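KauB (Pseudomonas aeruginosa PAO1, PDB 6B4R) probably oxidises guanidinobutyraldehyde and a broad range of related aminoaldehydes to their acids with NAD(P)+, as a member of the aldehyde dehydrogenase family. Local coordinates at residues F37-P42 with A49-C54; T106-K111 with S196-I201; A430-T435 with N456-G461; A450-V455 with A465-F470. One frame throughout, in Å; residues are numbered along the deposited sequence.

How the interactions relate
The four contacts form two adjoining pairs on opposite sides of the chain's centre. Interactions 1 and 2 share one potassium ion and one water, and Cys39 of the hairpin packs directly on Asp108. Interactions 3 and 4 draw on neighbouring strands of one sheet, 430-434 and 452-455, and both reach the same bound polyether. All four are largely buried, although interaction 1 carries an exposed salt bridge on its outer face. Their chemistry follows their places: backbone ladder bonds in interaction 1, a carboxylate divided between a metal on one oxygen and an amide and a water on the other in interaction 2, a side-chain amide gripping a strand end in interaction 3, and water bridges beside the ligand pocket in interaction 4.

Interaction 1: F37-P42 with A49-C54; sequences FDCLSP and AKVASC. With K (potassium ion), chain G.
Phe37 and Val51 form an antiparallel hydrogen-bonded pair, the short strands around them running with a strong twist, 129° between their directions. They belong to a beta hairpin, the two-stranded sheet of 36-40 and 47-52. Phe37 N donates to Val51 O at 2.8 Å, and Val51 N returns a bond to Phe37 O at 3.0 Å; Cys39 N adds another to Ala49 O.

The hairpin illustrates how two faces of one small sheet can be given different chemistry. On the outer face Asp38 and Lys50, a non-hydrogen-bonded pair, lie side by side. The lysine chain bends at its last torsion (chi4 -59°), which turns NZ back onto the syn lone pair of Asp38 OD1 and closes a 2.8 Å salt bridge. On the buried face the ring of Phe37 stands with CG between its own backbone N and carbonyl carbon (chi1 61°), and this brings one ring face over Val51. The CB of Val51 lies 4.0 Å from the centroid of the Phe37 ring in a CH-pi contact offset toward the rim, while Ser53 CB meets the ring edge in plane, 3.7 Å from Phe37 CD1. The CG2 branch of Val51 reaches Cys39 CB at 3.6 Å. Leu198 and Ile201 of helix 198-210 pack against Val51, so the apolar face of the hairpin rests on that helix. Just where strand 37-40 ends, the backbone carbonyl of Leu40 leaves the ladder and binds the potassium ion through O at 2.7 Å.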
loop_
_atom_site.group_PDB
_atom_site.type_symbol
_atom_site.label_atom_id
_atom_site.label_comp_id
_atom_site.label_asym_id
_atom_site.label_seq_id
_atom_site.Cartn_x
_atom_site.Cartn_y
_atom_site.Cartn_z
ATOM N N PHE A 37 28.629 -14.817 -35.802
ATOM C CA PHE A 37 28.042 -14.046 -36.894
ATOM C C PHE A 37 28.699 -12.671 -36.983
ATOM O O PHE A 37 29.252 -12.179 -36.001
ATOM C CB PHE A 37 26.516 -13.931 -36.753
ATOM C CG PHE A 37 26.062 -13.231 -35.501
ATOM C CD1 PHE A 37 25.838 -13.944 -34.334
ATOM C CD2 PHE A 37 25.844 -11.863 -35.497
ATOM C CE1 PHE A 37 25.414 -13.302 -33.183
ATOM C CE2 PHE A 37 25.421 -11.217 -34.349
ATOM C CZ PHE A 37 25.205 -11.938 -33.192
ATOM N N ASP A 38 28.650 -12.061 -38.162
ATOM C CA ASP A 38 29.284 -10.764 -38.367
ATOM C C ASP A 38 28.391 -9.617 -37.911
ATOM O O ASP A 38 27.311 -9.397 -38.459
ATOM C CB ASP A 38 29.679 -10.574 -39.834
ATOM C CG ASP A 38 30.744 -11.556 -40.282
ATOM O OD1 ASP A 38 31.495 -12.062 -39.420
ATOM O OD2 ASP A 38 30.832 -11.822 -41.500
ATOM N N CYS A 39 28.852 -8.889 -36.900
ATOM C CA CYS A 39 28.145 -7.713 -36.422
ATOM C C CYS A 39 28.514 -6.515 -37.292
ATOM O O CYS A 39 29.646 -6.039 -37.253
ATOM C CB CYS A 39 28.506 -7.442 -34.960
ATOM S SG CYS A 39 27.496 -6.185 -34.149
ATOM N N LEU A 40 27.560 -6.039 -38.087
ATOM C CA LEU A 40 27.810 -4.920 -38.990
ATOM C C LEU A 40 27.125 -3.644 -38.506
ATOM O O LEU A 40 26.198 -3.693 -37.701
ATOM C CB LEU A 40 27.353 -5.258 -40.410
ATOM C CG LEU A 40 27.949 -6.529 -41.024
ATOM C CD1 LEU A 40 27.518 -6.671 -42.471
ATOM C CD2 LEU A 40 29.466 -6.530 -40.908
ATOM N N SER A 41 27.586 -2.504 -39.007
ATOM C CA SER A 41 27.061 -1.216 -38.575
ATOM C C SER A 41 26.205 -0.571 -39.654
ATOM O O SER A 41 26.608 -0.504 -40.809
ATOM C CB SER A 41 28.208 -0.273 -38.209
ATOM O OG SER A 41 27.719 1.021 -37.898
ATOM N N PRO A 42 25.019 -0.078 -39.277
ATOM C CA PRO A 42 24.163 0.635 -40.230
ATOM C C PRO A 42 24.656 2.057 -40.496
ATOM O O PRO A 42 24.076 2.757 -41.328
ATOM C CB PRO A 42 22.812 0.664 -39.522
ATOM C CG PRO A 42 23.150 0.631 -38.077
ATOM C CD PRO A 42 24.384 -0.218 -37.955
ATOM N N ALA A 49 32.577 -6.553 -35.219
ATOM C CA ALA A 49 33.180 -7.671 -34.501
ATOM C C ALA A 49 32.500 -8.989 -34.855
ATOM O O ALA A 49 31.390 -9.003 -35.387
ATOM C CB ALA A 49 33.116 -7.437 -32.996
ATOM N N LYS A 50 33.173 -10.095 -34.562
ATOM C CA LYS A 50 32.554 -11.407 -34.680
ATOM C C LYS A 50 31.909 -11.772 -33.353
ATOM O O LYS A 50 32.592 -11.971 -32.348
ATOM C CB LYS A 50 33.573 -12.468 -35.094
ATOM C CG LYS A 50 33.965 -12.406 -36.559
ATOM C CD LYS A 50 34.728 -13.654 -36.975
ATOM C CE LYS A 50 35.132 -13.591 -38.439
ATOM N NZ LYS A 50 33.953 -13.464 -39.341
ATOM N N VAL A 51 30.584 -11.846 -33.357
ATOM C CA VAL A 51 29.836 -12.109 -32.139
ATOM C C VAL A 51 29.415 -13.571 -32.068
ATOM O O VAL A 51 28.968 -14.146 -33.061
ATOM C CB VAL A 51 28.596 -11.196 -32.037
ATOM C CG1 VAL A 51 27.894 -11.390 -30.707
ATOM C CG2 VAL A 51 29.001 -9.741 -32.207
ATOM N N ALA A 52 29.572 -14.165 -30.890
ATOM C CA ALA A 52 29.208 -15.557 -30.659
ATOM C C ALA A 52 27.753 -15.832 -31.033
ATOM O O ALA A 52 26.854 -15.066 -30.678
ATOM C CB ALA A 52 29.465 -15.929 -29.207
ATOM N N SER A 53 27.533 -16.923 -31.761
ATOM C CA SER A 53 26.189 -17.335 -32.149
ATOM C C SER A 53 25.760 -18.568 -31.355
ATOM O O SER A 53 25.956 -19.702 -31.795
ATOM C CB SER A 53 26.128 -17.619 -33.651
ATOM O OG SER A 53 24.822 -17.999 -34.052
ATOM N N CYS A 54 25.168 -18.336 -30.187
ATOM C CA CYS A 54 24.800 -19.414 -29.273
ATOM C C CYS A 54 23.579 -20.206 -29.737
ATOM O O CYS A 54 22.816 -19.752 -30.591
ATOM C CB CYS A 54 24.548 -18.854 -27.871
ATOM S SG CYS A 54 25.919 -17.886 -27.208
HETATM K K K G . 24.531 -4.447 -35.689
HETATM O O HOH W 1 24.561 -7.323 -35.557
#

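Interaction 2: T106-K111 with S196-I201. With K (potassium ion), chain G.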
loop_
_atom_site.group_PDB
_atom_site.type_symbol
_atom_site.label_atom_id
_atom_site.label_comp_id
_atom_site.label_asym_id
_atom_site.label_seq_id
_atom_site.Cartn_x
_atom_site.Cartn_y
_atom_site.Cartn_z
ATOM N N THR A 106 25.521 3.304 -30.776
ATOM C CA THR A 106 25.452 3.994 -32.060
ATOM C C THR A 106 26.004 3.168 -33.221
ATOM O O THR A 106 25.377 3.067 -34.277
ATOM C CB THR A 106 26.211 5.328 -31.989
ATOM O OG1 THR A 106 25.497 6.234 -31.140
ATOM C CG2 THR A 106 26.359 5.942 -33.370
ATOM N N LEU A 107 27.181 2.584 -33.024
ATOM C CA LEU A 107 27.788 1.739 -34.045
ATOM C C LEU A 107 26.939 0.500 -34.316
ATOM O O LEU A 107 26.806 0.067 -35.457
ATOM C CB LEU A 107 29.206 1.330 -33.631
ATOM C CG LEU A 107 30.243 2.452 -33.586
ATOM C CD1 LEU A 107 31.592 1.926 -33.116
ATOM C CD2 LEU A 107 30.368 3.117 -34.947
ATOM N N ASP A 108 26.354 -0.057 -33.260
ATOM C CA ASP A 108 25.583 -1.289 -33.374
ATOM C C ASP A 108 24.283 -1.123 -34.166
ATOM O O ASP A 108 24.074 -1.801 -35.171
ATOM C CB ASP A 108 25.272 -1.848 -31.985
ATOM C CG ASP A 108 25.345 -3.357 -31.934
ATOM O OD1 ASP A 108 25.276 -3.995 -33.004
ATOM O OD2 ASP A 108 25.462 -3.909 -30.819
ATOM N N MET A 109 23.412 -0.222 -33.718
ATOM C CA MET A 109 22.072 -0.132 -34.299
ATOM C C MET A 109 21.726 1.211 -34.955
ATOM O O MET A 109 20.640 1.370 -35.506
ATOM C CB MET A 109 21.001 -0.555 -33.280
ATOM C CG MET A 109 21.148 0.066 -31.896
ATOM S SD MET A 109 20.660 1.799 -31.875
ATOM C CE MET A 109 18.963 1.679 -32.445
ATOM N N GLY A 110 22.644 2.172 -34.890
ATOM C CA GLY A 110 22.557 3.358 -35.727
ATOM C C GLY A 110 21.937 4.635 -35.178
ATOM O O GLY A 110 21.836 5.626 -35.904
ATOM N N LYS A 111 21.522 4.633 -33.915
ATOM C CA LYS A 111 20.931 5.834 -33.327
ATOM C C LYS A 111 22.004 6.898 -33.085
ATOM O O LYS A 111 23.175 6.561 -32.906
ATOM C CB LYS A 111 20.189 5.502 -32.027
ATOM C CG LYS A 111 21.086 5.179 -30.852
ATOM C CD LYS A 111 20.287 5.097 -29.563
ATOM C CE LYS A 111 19.150 4.094 -29.683
ATOM N NZ LYS A 111 18.360 3.982 -28.431
ATOM N N SER A 196 21.862 -6.141 -32.331
ATOM C CA SER A 196 22.553 -5.257 -31.389
ATOM C C SER A 196 22.978 -5.958 -30.098
ATOM O O SER A 196 22.369 -5.752 -29.051
ATOM C CB SER A 196 21.663 -4.062 -31.043
ATOM O OG SER A 196 20.442 -4.497 -30.470
ATOM N N PRO A 197 24.035 -6.781 -30.165
ATOM C CA PRO A 197 24.449 -7.557 -28.992
ATOM C C PRO A 197 25.553 -6.907 -28.145
ATOM O O PRO A 197 25.746 -7.311 -26.998
ATOM C CB PRO A 197 24.976 -8.846 -29.623
ATOM C CG PRO A 197 25.576 -8.387 -30.919
ATOM C CD PRO A 197 24.764 -7.192 -31.380
ATOM N N LEU A 198 26.248 -5.915 -28.695
ATOM C CA LEU A 198 27.486 -5.411 -28.096
ATOM C C LEU A 198 27.375 -4.855 -26.663
ATOM O O LEU A 198 28.190 -5.195 -25.805
ATOM C CB LEU A 198 28.149 -4.386 -29.023
ATOM C CG LEU A 198 28.424 -4.880 -30.449
ATOM C CD1 LEU A 198 29.173 -3.835 -31.263
ATOM C CD2 LEU A 198 29.171 -6.211 -30.444
ATOM N N THR A 199 26.383 -4.004 -26.405
ATOM C CA THR A 199 26.252 -3.376 -25.087
ATOM C C THR A 199 25.897 -4.368 -23.982
ATOM O O THR A 199 26.323 -4.211 -22.836
ATOM C CB THR A 199 25.227 -2.216 -25.082
ATOM O OG1 THR A 199 23.986 -2.659 -25.647
ATOM C CG2 THR A 199 25.754 -1.035 -25.880
ATOM N N ALA A 200 25.115 -5.386 -24.329
ATOM C CA ALA A 200 24.742 -6.419 -23.370
ATOM C C ALA A 200 25.963 -7.249 -22.995
ATOM O O ALA A 200 26.159 -7.595 -21.832
ATOM C CB ALA A 200 23.651 -7.307 -23.947
ATOM N N ILE A 201 26.778 -7.562 -23.996
ATOM C CA ILE A 201 28.013 -8.305 -23.785
ATOM C C ILE A 201 28.956 -7.528 -22.867
ATOM O O ILE A 201 29.625 -8.105 -22.008
ATOM C CB ILE A 201 28.715 -8.591 -25.130
ATOM C CG1 ILE A 201 27.879 -9.559 -25.973
ATOM C CG2 ILE A 201 30.113 -9.146 -24.911
ATOM C CD1 ILE A 201 28.447 -9.805 -27.357
HETATM K K K G . 24.531 -4.447 -35.689
HETATM O O HOH W 2 24.659 -2.863 -28.481
HETATM O O HOH W 1 24.561 -7.323 -35.557
#
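A single buried carboxylate carries this polar contact: Asp108, at the C-terminal end of helix 98-109, reaches across to Leu198 and its neighbours at the beginning of helix 198-210. The two oxygens of Asp108 divide the work. OD2 accepts a hydrogen bond from Leu198 N, 3.0 Å long and met nearly along the C-O axis, and takes a second from a water at 2.7 Å. That water in turn accepts from Thr199 N at 2.9 Å, so two successive amides of the helix start are tied, one directly and one through water, to the same oxygen. Leu198 crosses the carboxylate obliquely, its CB, CG and CD1 lying near OD2, and Ser196 CA and the CD of Pro197 lie close beside it.

OD1 turns to the potassium ion, 2.8 Å away, and the backbone O of Asp108 binds the same ion at 2.7 Å. Leu40 O, Lys195 O and a water complete the ligands, a monovalent-cation site consistent with those known in other aldehyde dehydrogenases. Helix 198-210 is the crossover of a beta-alpha-beta unit between the parallel strands 187-191 and 217-219. The metal and the amides at the helix start would both be expected to stabilise a negative Asp108. Beyond it, Gly110 leaves the helix with a positive phi of 96°, while Met109 CB packs at 4.2 Å on Ser196 CB.

Interaction 3: A430-T435 with N456-G461; sequences AAAVWT and NQYDGG. With TOE (2-[2-(2-methoxy-ethoxy)-ethoxy]-ethoxyl), chain H.
Asn456 grips Thr435 with both ends of its side-chain amide. Its OD1 accepts from Thr435 N at 3.0 Å, and its ND2 donates to Thr435 O at 2.9 Å, with that oxygen lying almost in the amide plane. The backbone joins in, since Asn456 N donates to Val433 O at 2.9 Å in a nearly straight bond (168°). The side chain extends the strand's own pattern: with CG anti to the carbonyl carbon (chi1 -64°), the amide meets the polar groups of the residue just after strand 430-434.

Next to this lies the indole of Trp434, one face of which is covered by backbone. Asn456 CA makes a CH-pi contact 3.9 Å from the centroid of the six-membered ring of Trp434, and the following peptide, with Gln457 N, continues across the same face. Further along, Ala432 CB touches the edge of the Tyr458 ring, 3.5 Å from CD1.

What positions these groups comes from farther out. Tyr458 OH is hydrogen-bonded to Thr303 O, Thr435 OG1 to Asp279, and Gln457 NE2 to an acidic side chain of another chain. The 456-461 loop follows strand 452-455, a parallel neighbour of 430-434 in the sheet, and turns back at Asn456, whose backbone is left-handed (phi 56°). Asp459 then enters the ligand pocket, its OD2 3.0 Å from OI' of the bound polyether. Three bonds focused on one turn residue imply that the start of this pocket-lining loop is tied to the sheet by its polar chemistry, with aromatic packing on the backbone alongside.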
loop_
_atom_site.group_PDB
_atom_site.type_symbol
_atom_site.label_atom_id
_atom_site.label_comp_id
_atom_site.label_asym_id
_atom_site.label_seq_id
_atom_site.Cartn_x
_atom_site.Cartn_y
_atom_site.Cartn_z
ATOM N N ALA A 430 0.320 2.914 -25.993
ATOM C CA ALA A 430 0.346 4.316 -25.593
ATOM C C ALA A 430 -0.672 5.157 -26.355
ATOM O O ALA A 430 -1.203 4.729 -27.379
ATOM C CB ALA A 430 1.742 4.895 -25.767
ATOM N N ALA A 431 -0.934 6.354 -25.836
ATOM C CA ALA A 431 -1.825 7.314 -26.477
ATOM C C ALA A 431 -1.560 8.705 -25.912
ATOM O O ALA A 431 -1.025 8.843 -24.813
ATOM C CB ALA A 431 -3.278 6.918 -26.265
ATOM N N ALA A 432 -1.930 9.738 -26.660
ATOM C CA ALA A 432 -1.768 11.107 -26.178
ATOM C C ALA A 432 -2.988 11.968 -26.475
ATOM O O ALA A 432 -3.665 11.776 -27.482
ATOM C CB ALA A 432 -0.517 11.741 -26.759
ATOM N N VAL A 433 -3.266 12.911 -25.581
ATOM C CA VAL A 433 -4.373 13.843 -25.755
ATOM C C VAL A 433 -3.918 15.272 -25.479
ATOM O O VAL A 433 -3.300 15.548 -24.453
ATOM C CB VAL A 433 -5.557 13.497 -24.829
ATOM C CG1 VAL A 433 -6.623 14.577 -24.901
ATOM C CG2 VAL A 433 -6.144 12.148 -25.200
ATOM N N TRP A 434 -4.221 16.173 -26.406
ATOM C CA TRP A 434 -3.887 17.582 -26.243
ATOM C C TRP A 434 -5.152 18.426 -26.142
ATOM O O TRP A 434 -5.890 18.581 -27.115
ATOM C CB TRP A 434 -3.006 18.058 -27.397
ATOM C CG TRP A 434 -1.690 17.338 -27.459
ATOM C CD1 TRP A 434 -1.469 16.075 -27.923
ATOM C CD2 TRP A 434 -0.415 17.840 -27.037
ATOM N NE1 TRP A 434 -0.136 15.757 -27.814
ATOM C CE2 TRP A 434 0.532 16.825 -27.275
ATOM C CE3 TRP A 434 0.016 19.047 -26.481
ATOM C CZ2 TRP A 434 1.884 16.981 -26.978
ATOM C CZ3 TRP A 434 1.357 19.201 -26.186
ATOM C CH2 TRP A 434 2.276 18.174 -26.436
ATOM N N THR A 435 -5.400 18.957 -24.949
ATOM C CA THR A 435 -6.567 19.790 -24.695
ATOM C C THR A 435 -6.358 20.577 -23.407
ATOM O O THR A 435 -5.589 20.167 -22.538
ATOM C CB THR A 435 -7.859 18.948 -24.584
ATOM O OG1 THR A 435 -8.976 19.801 -24.302
ATOM C CG2 THR A 435 -7.734 17.918 -23.481
ATOM N N ASN A 456 -1.189 16.659 -22.799
ATOM C CA ASN A 456 -0.454 17.897 -23.064
ATOM C C ASN A 456 1.067 17.715 -23.053
ATOM O O ASN A 456 1.816 18.618 -22.679
ATOM C CB ASN A 456 -0.894 19.013 -22.109
ATOM C CG ASN A 456 -2.344 19.409 -22.312
ATOM O OD1 ASN A 456 -2.896 19.242 -23.399
ATOM N ND2 ASN A 456 -2.971 19.933 -21.267
ATOM N N GLN A 457 1.502 16.532 -23.472
ATOM C CA GLN A 457 2.914 16.201 -23.610
ATOM C C GLN A 457 3.011 14.858 -24.318
ATOM O O GLN A 457 2.014 14.148 -24.450
ATOM C CB GLN A 457 3.589 16.106 -22.244
ATOM C CG GLN A 457 3.031 15.014 -21.356
ATOM C CD GLN A 457 3.828 14.844 -20.078
ATOM O OE1 GLN A 457 5.060 14.887 -20.087
ATOM N NE2 GLN A 457 3.128 14.652 -18.967
ATOM N N TYR A 458 4.205 14.506 -24.777
ATOM C CA TYR A 458 4.405 13.185 -25.348
ATOM C C TYR A 458 5.606 12.487 -24.722
ATOM O O TYR A 458 6.555 13.140 -24.288
ATOM C CB TYR A 458 4.543 13.244 -26.873
ATOM C CG TYR A 458 4.145 11.942 -27.529
ATOM C CD1 TYR A 458 2.814 11.676 -27.829
ATOM C CD2 TYR A 458 5.091 10.967 -27.818
ATOM C CE1 TYR A 458 2.436 10.482 -28.411
ATOM C CE2 TYR A 458 4.723 9.769 -28.403
ATOM C CZ TYR A 458 3.394 9.533 -28.698
ATOM O OH TYR A 458 3.019 8.343 -29.277
ATOM N N ASP A 459 5.539 11.157 -24.673
ATOM C CA ASP A 459 6.606 10.325 -24.124
ATOM C C ASP A 459 6.935 10.734 -22.692
ATOM O O ASP A 459 8.096 10.960 -22.347
ATOM C CB ASP A 459 7.853 10.386 -25.015
ATOM C CG ASP A 459 8.819 9.246 -24.750
ATOM O OD1 ASP A 459 8.400 8.236 -24.145
ATOM O OD2 ASP A 459 9.996 9.360 -25.155
ATOM N N GLY A 460 5.899 10.836 -21.865
ATOM C CA GLY A 460 6.061 11.249 -20.482
ATOM C C GLY A 460 6.255 10.083 -19.532
ATOM O O GLY A 460 6.220 8.923 -19.944
ATOM N N GLY A 461 6.462 10.394 -18.256
ATOM C CA GLY A 461 6.642 9.376 -17.237
ATOM C C GLY A 461 8.091 8.974 -17.033
ATOM O O GLY A 461 8.801 8.665 -17.990
HETATM O "O2'" TOE H . 10.529 0.439 -27.220
HETATM C "CA'" TOE H . 9.895 0.559 -25.941
HETATM C "CB'" TOE H . 9.167 1.894 -25.861
HETATM O "OC'" TOE H . 9.951 2.839 -25.133
HETATM C "CD'" TOE H . 9.249 4.069 -24.965
HETATM C "CE'" TOE H . 9.716 4.763 -23.690
HETATM O "OF'" TOE H . 11.013 5.323 -23.882
HETATM C "CG'" TOE H . 11.474 5.979 -22.703
HETATM C "CH'" TOE H . 12.694 6.828 -23.035
HETATM O "OI'" TOE H . 12.333 7.798 -24.017
HETATM C "CK'" TOE H . 13.334 8.802 -24.171
#

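Interaction 4: A450-V455 with A465-F470; sequences AGSVWV and APFGGF. With TOE (2-[2-(2-methoxy-ethoxy)-ethoxy]-ethoxyl), chain H.
Phe470 folds its ring against the backbone of Ala450 and Gly451. Its CG is anti to the carbonyl carbon (chi1 -81°), which carries the ring over the backbone of Ala450: Ala450 N sits above the ring centre, 3.8 Å from the plane of Phe470. Beside it, Gly451 has no side chain to hold Gly468 off, and its CA makes a CA-H...O contact of 3.3 Å with Gly468 O.

The rest is joined by water, an example of a contact whose polar groups meet through solvent. Ser452 holds OG anti to the carbonyl carbon and beside its own N (chi1 -68°), the position from which OG meets two waters, each at 2.7 Å. One of them donates to Gly468 O at 3.1 Å and the other to Pro466 O at 2.8 Å. A third water donates to Gly451 O and, weakly, to Pro466 O.

The Phe467 ring lies between the water-bridged Ser452 and the ligand: its CD1 comes 4.0 Å from Ser452 OG, and its CZ lies 3.5 Å from CB' of the polyether. The water bridging Ser452 and Gly468 sits over one ring face. Trp176 meets the Phe467 ring edge-to-face, and Glu267, predicted to be catalytic, also adjoins Phe467, their nearest side-chain atoms about 3 Å apart. Strand 452-455, which also pairs with a strand of another chain, thus backs a loop whose aromatic residue lines the substrate tunnel expected in an aldehyde dehydrogenase.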
loop_
_atom_site.group_PDB
_atom_site.type_symbol
_atom_site.label_atom_id
_atom_site.label_comp_id
_atom_site.label_asym_id
_atom_site.label_seq_id
_atom_site.Cartn_x
_atom_site.Cartn_y
_atom_site.Cartn_z
ATOM N N ALA A 450 -5.183 2.168 -23.365
ATOM C CA ALA A 450 -3.730 2.137 -23.505
ATOM C C ALA A 450 -3.038 2.172 -22.144
ATOM O O ALA A 450 -3.531 2.797 -21.204
ATOM C CB ALA A 450 -3.259 3.291 -24.374
ATOM N N GLY A 451 -1.895 1.499 -22.047
ATOM C CA GLY A 451 -1.160 1.410 -20.798
ATOM C C GLY A 451 -0.584 2.738 -20.347
ATOM O O GLY A 451 -0.436 2.985 -19.149
ATOM N N SER A 452 -0.250 3.591 -21.311
ATOM C CA SER A 452 0.253 4.927 -21.015
ATOM C C SER A 452 -0.564 5.970 -21.760
ATOM O O SER A 452 -0.724 5.892 -22.978
ATOM C CB SER A 452 1.731 5.058 -21.402
ATOM O OG SER A 452 2.563 4.271 -20.566
ATOM N N VAL A 453 -1.094 6.942 -21.026
ATOM C CA VAL A 453 -1.788 8.060 -21.648
ATOM C C VAL A 453 -1.115 9.366 -21.256
ATOM O O VAL A 453 -1.016 9.692 -20.076
ATOM C CB VAL A 453 -3.272 8.111 -21.249
ATOM C CG1 VAL A 453 -3.943 9.328 -21.867
ATOM C CG2 VAL A 453 -3.979 6.837 -21.674
ATOM N N TRP A 454 -0.645 10.110 -22.250
ATOM C CA TRP A 454 0.034 11.372 -21.986
ATOM C C TRP A 454 -0.851 12.561 -22.344
ATOM O O TRP A 454 -1.410 12.628 -23.438
ATOM C CB TRP A 454 1.376 11.428 -22.723
ATOM C CG TRP A 454 2.283 10.288 -22.355
ATOM C CD1 TRP A 454 2.692 9.943 -21.102
ATOM C CD2 TRP A 454 2.887 9.343 -23.248
ATOM N NE1 TRP A 454 3.514 8.842 -21.157
ATOM C CE2 TRP A 454 3.650 8.456 -22.463
ATOM C CE3 TRP A 454 2.861 9.164 -24.634
ATOM C CZ2 TRP A 454 4.379 7.406 -23.018
ATOM C CZ3 TRP A 454 3.583 8.121 -25.183
ATOM C CH2 TRP A 454 4.330 7.255 -24.377
ATOM N N VAL A 455 -0.985 13.491 -21.405
ATOM C CA VAL A 455 -1.838 14.657 -21.601
ATOM C C VAL A 455 -1.004 15.926 -21.702
ATOM O O VAL A 455 -0.214 16.230 -20.806
ATOM C CB VAL A 455 -2.860 14.812 -20.458
ATOM C CG1 VAL A 455 -3.773 16.002 -20.720
ATOM C CG2 VAL A 455 -3.674 13.537 -20.291
ATOM N N ALA A 465 6.560 5.604 -13.361
ATOM C CA ALA A 465 5.416 5.286 -14.214
ATOM C C ALA A 465 5.507 3.882 -14.802
ATOM O O ALA A 465 6.434 3.580 -15.554
ATOM C CB ALA A 465 5.284 6.314 -15.330
ATOM N N PRO A 466 4.538 3.019 -14.462
ATOM C CA PRO A 466 4.469 1.680 -15.059
ATOM C C PRO A 466 4.306 1.767 -16.575
ATOM O O PRO A 466 3.618 2.660 -17.074
ATOM C CB PRO A 466 3.221 1.066 -14.410
ATOM C CG PRO A 466 2.426 2.229 -13.909
ATOM C CD PRO A 466 3.440 3.260 -13.512
ATOM N N PHE A 467 4.945 0.852 -17.294
ATOM C CA PHE A 467 4.972 0.898 -18.750
ATOM C C PHE A 467 4.654 -0.474 -19.330
ATOM O O PHE A 467 5.336 -1.453 -19.035
ATOM C CB PHE A 467 6.344 1.374 -19.231
ATOM C CG PHE A 467 6.431 1.592 -20.713
ATOM C CD1 PHE A 467 6.189 2.842 -21.258
ATOM C CD2 PHE A 467 6.768 0.551 -21.561
ATOM C CE1 PHE A 467 6.276 3.042 -22.620
ATOM C CE2 PHE A 467 6.852 0.747 -22.920
ATOM C CZ PHE A 467 6.609 1.993 -23.448
ATOM N N GLY A 468 3.617 -0.534 -20.159
ATOM C CA GLY A 468 3.177 -1.783 -20.757
ATOM C C GLY A 468 1.914 -1.588 -21.574
ATOM O O GLY A 468 1.353 -0.494 -21.604
ATOM N N GLY A 469 1.453 -2.643 -22.237
ATOM C CA GLY A 469 0.336 -2.505 -23.155
ATOM C C GLY A 469 -0.981 -3.138 -22.746
ATOM O O GLY A 469 -1.026 -4.022 -21.893
ATOM N N PHE A 470 -2.063 -2.654 -23.350
ATOM C CA PHE A 470 -3.354 -3.327 -23.299
ATOM C C PHE A 470 -3.392 -4.290 -24.471
ATOM O O PHE A 470 -2.655 -4.113 -25.442
ATOM C CB PHE A 470 -4.499 -2.324 -23.456
ATOM C CG PHE A 470 -4.864 -1.594 -22.192
ATOM C CD1 PHE A 470 -3.886 -1.056 -21.367
ATOM C CD2 PHE A 470 -6.195 -1.419 -21.846
ATOM C CE1 PHE A 470 -4.229 -0.374 -20.209
ATOM C CE2 PHE A 470 -6.546 -0.739 -20.693
ATOM C CZ PHE A 470 -5.562 -0.213 -19.873
HETATM O "O2'" TOE H . 10.529 0.439 -27.220
HETATM C "CA'" TOE H . 9.895 0.559 -25.941
HETATM C "CB'" TOE H . 9.167 1.894 -25.861
HETATM O "OC'" TOE H . 9.951 2.839 -25.133
HETATM C "CD'" TOE H . 9.249 4.069 -24.965
HETATM C "CE'" TOE H . 9.716 4.763 -23.690
HETATM O "OF'" TOE H . 11.013 5.323 -23.882
HETATM C "CG'" TOE H . 11.474 5.979 -22.703
HETATM C "CH'" TOE H . 12.694 6.828 -23.035
HETATM O "OI'" TOE H . 12.333 7.798 -24.017
HETATM C "CK'" TOE H . 13.334 8.802 -24.171
HETATM O O HOH W 3 0.975 1.320 -17.330
HETATM O O HOH W 4 2.985 2.074 -22.130
HETATM O O HOH W 5 4.106 5.023 -18.504
#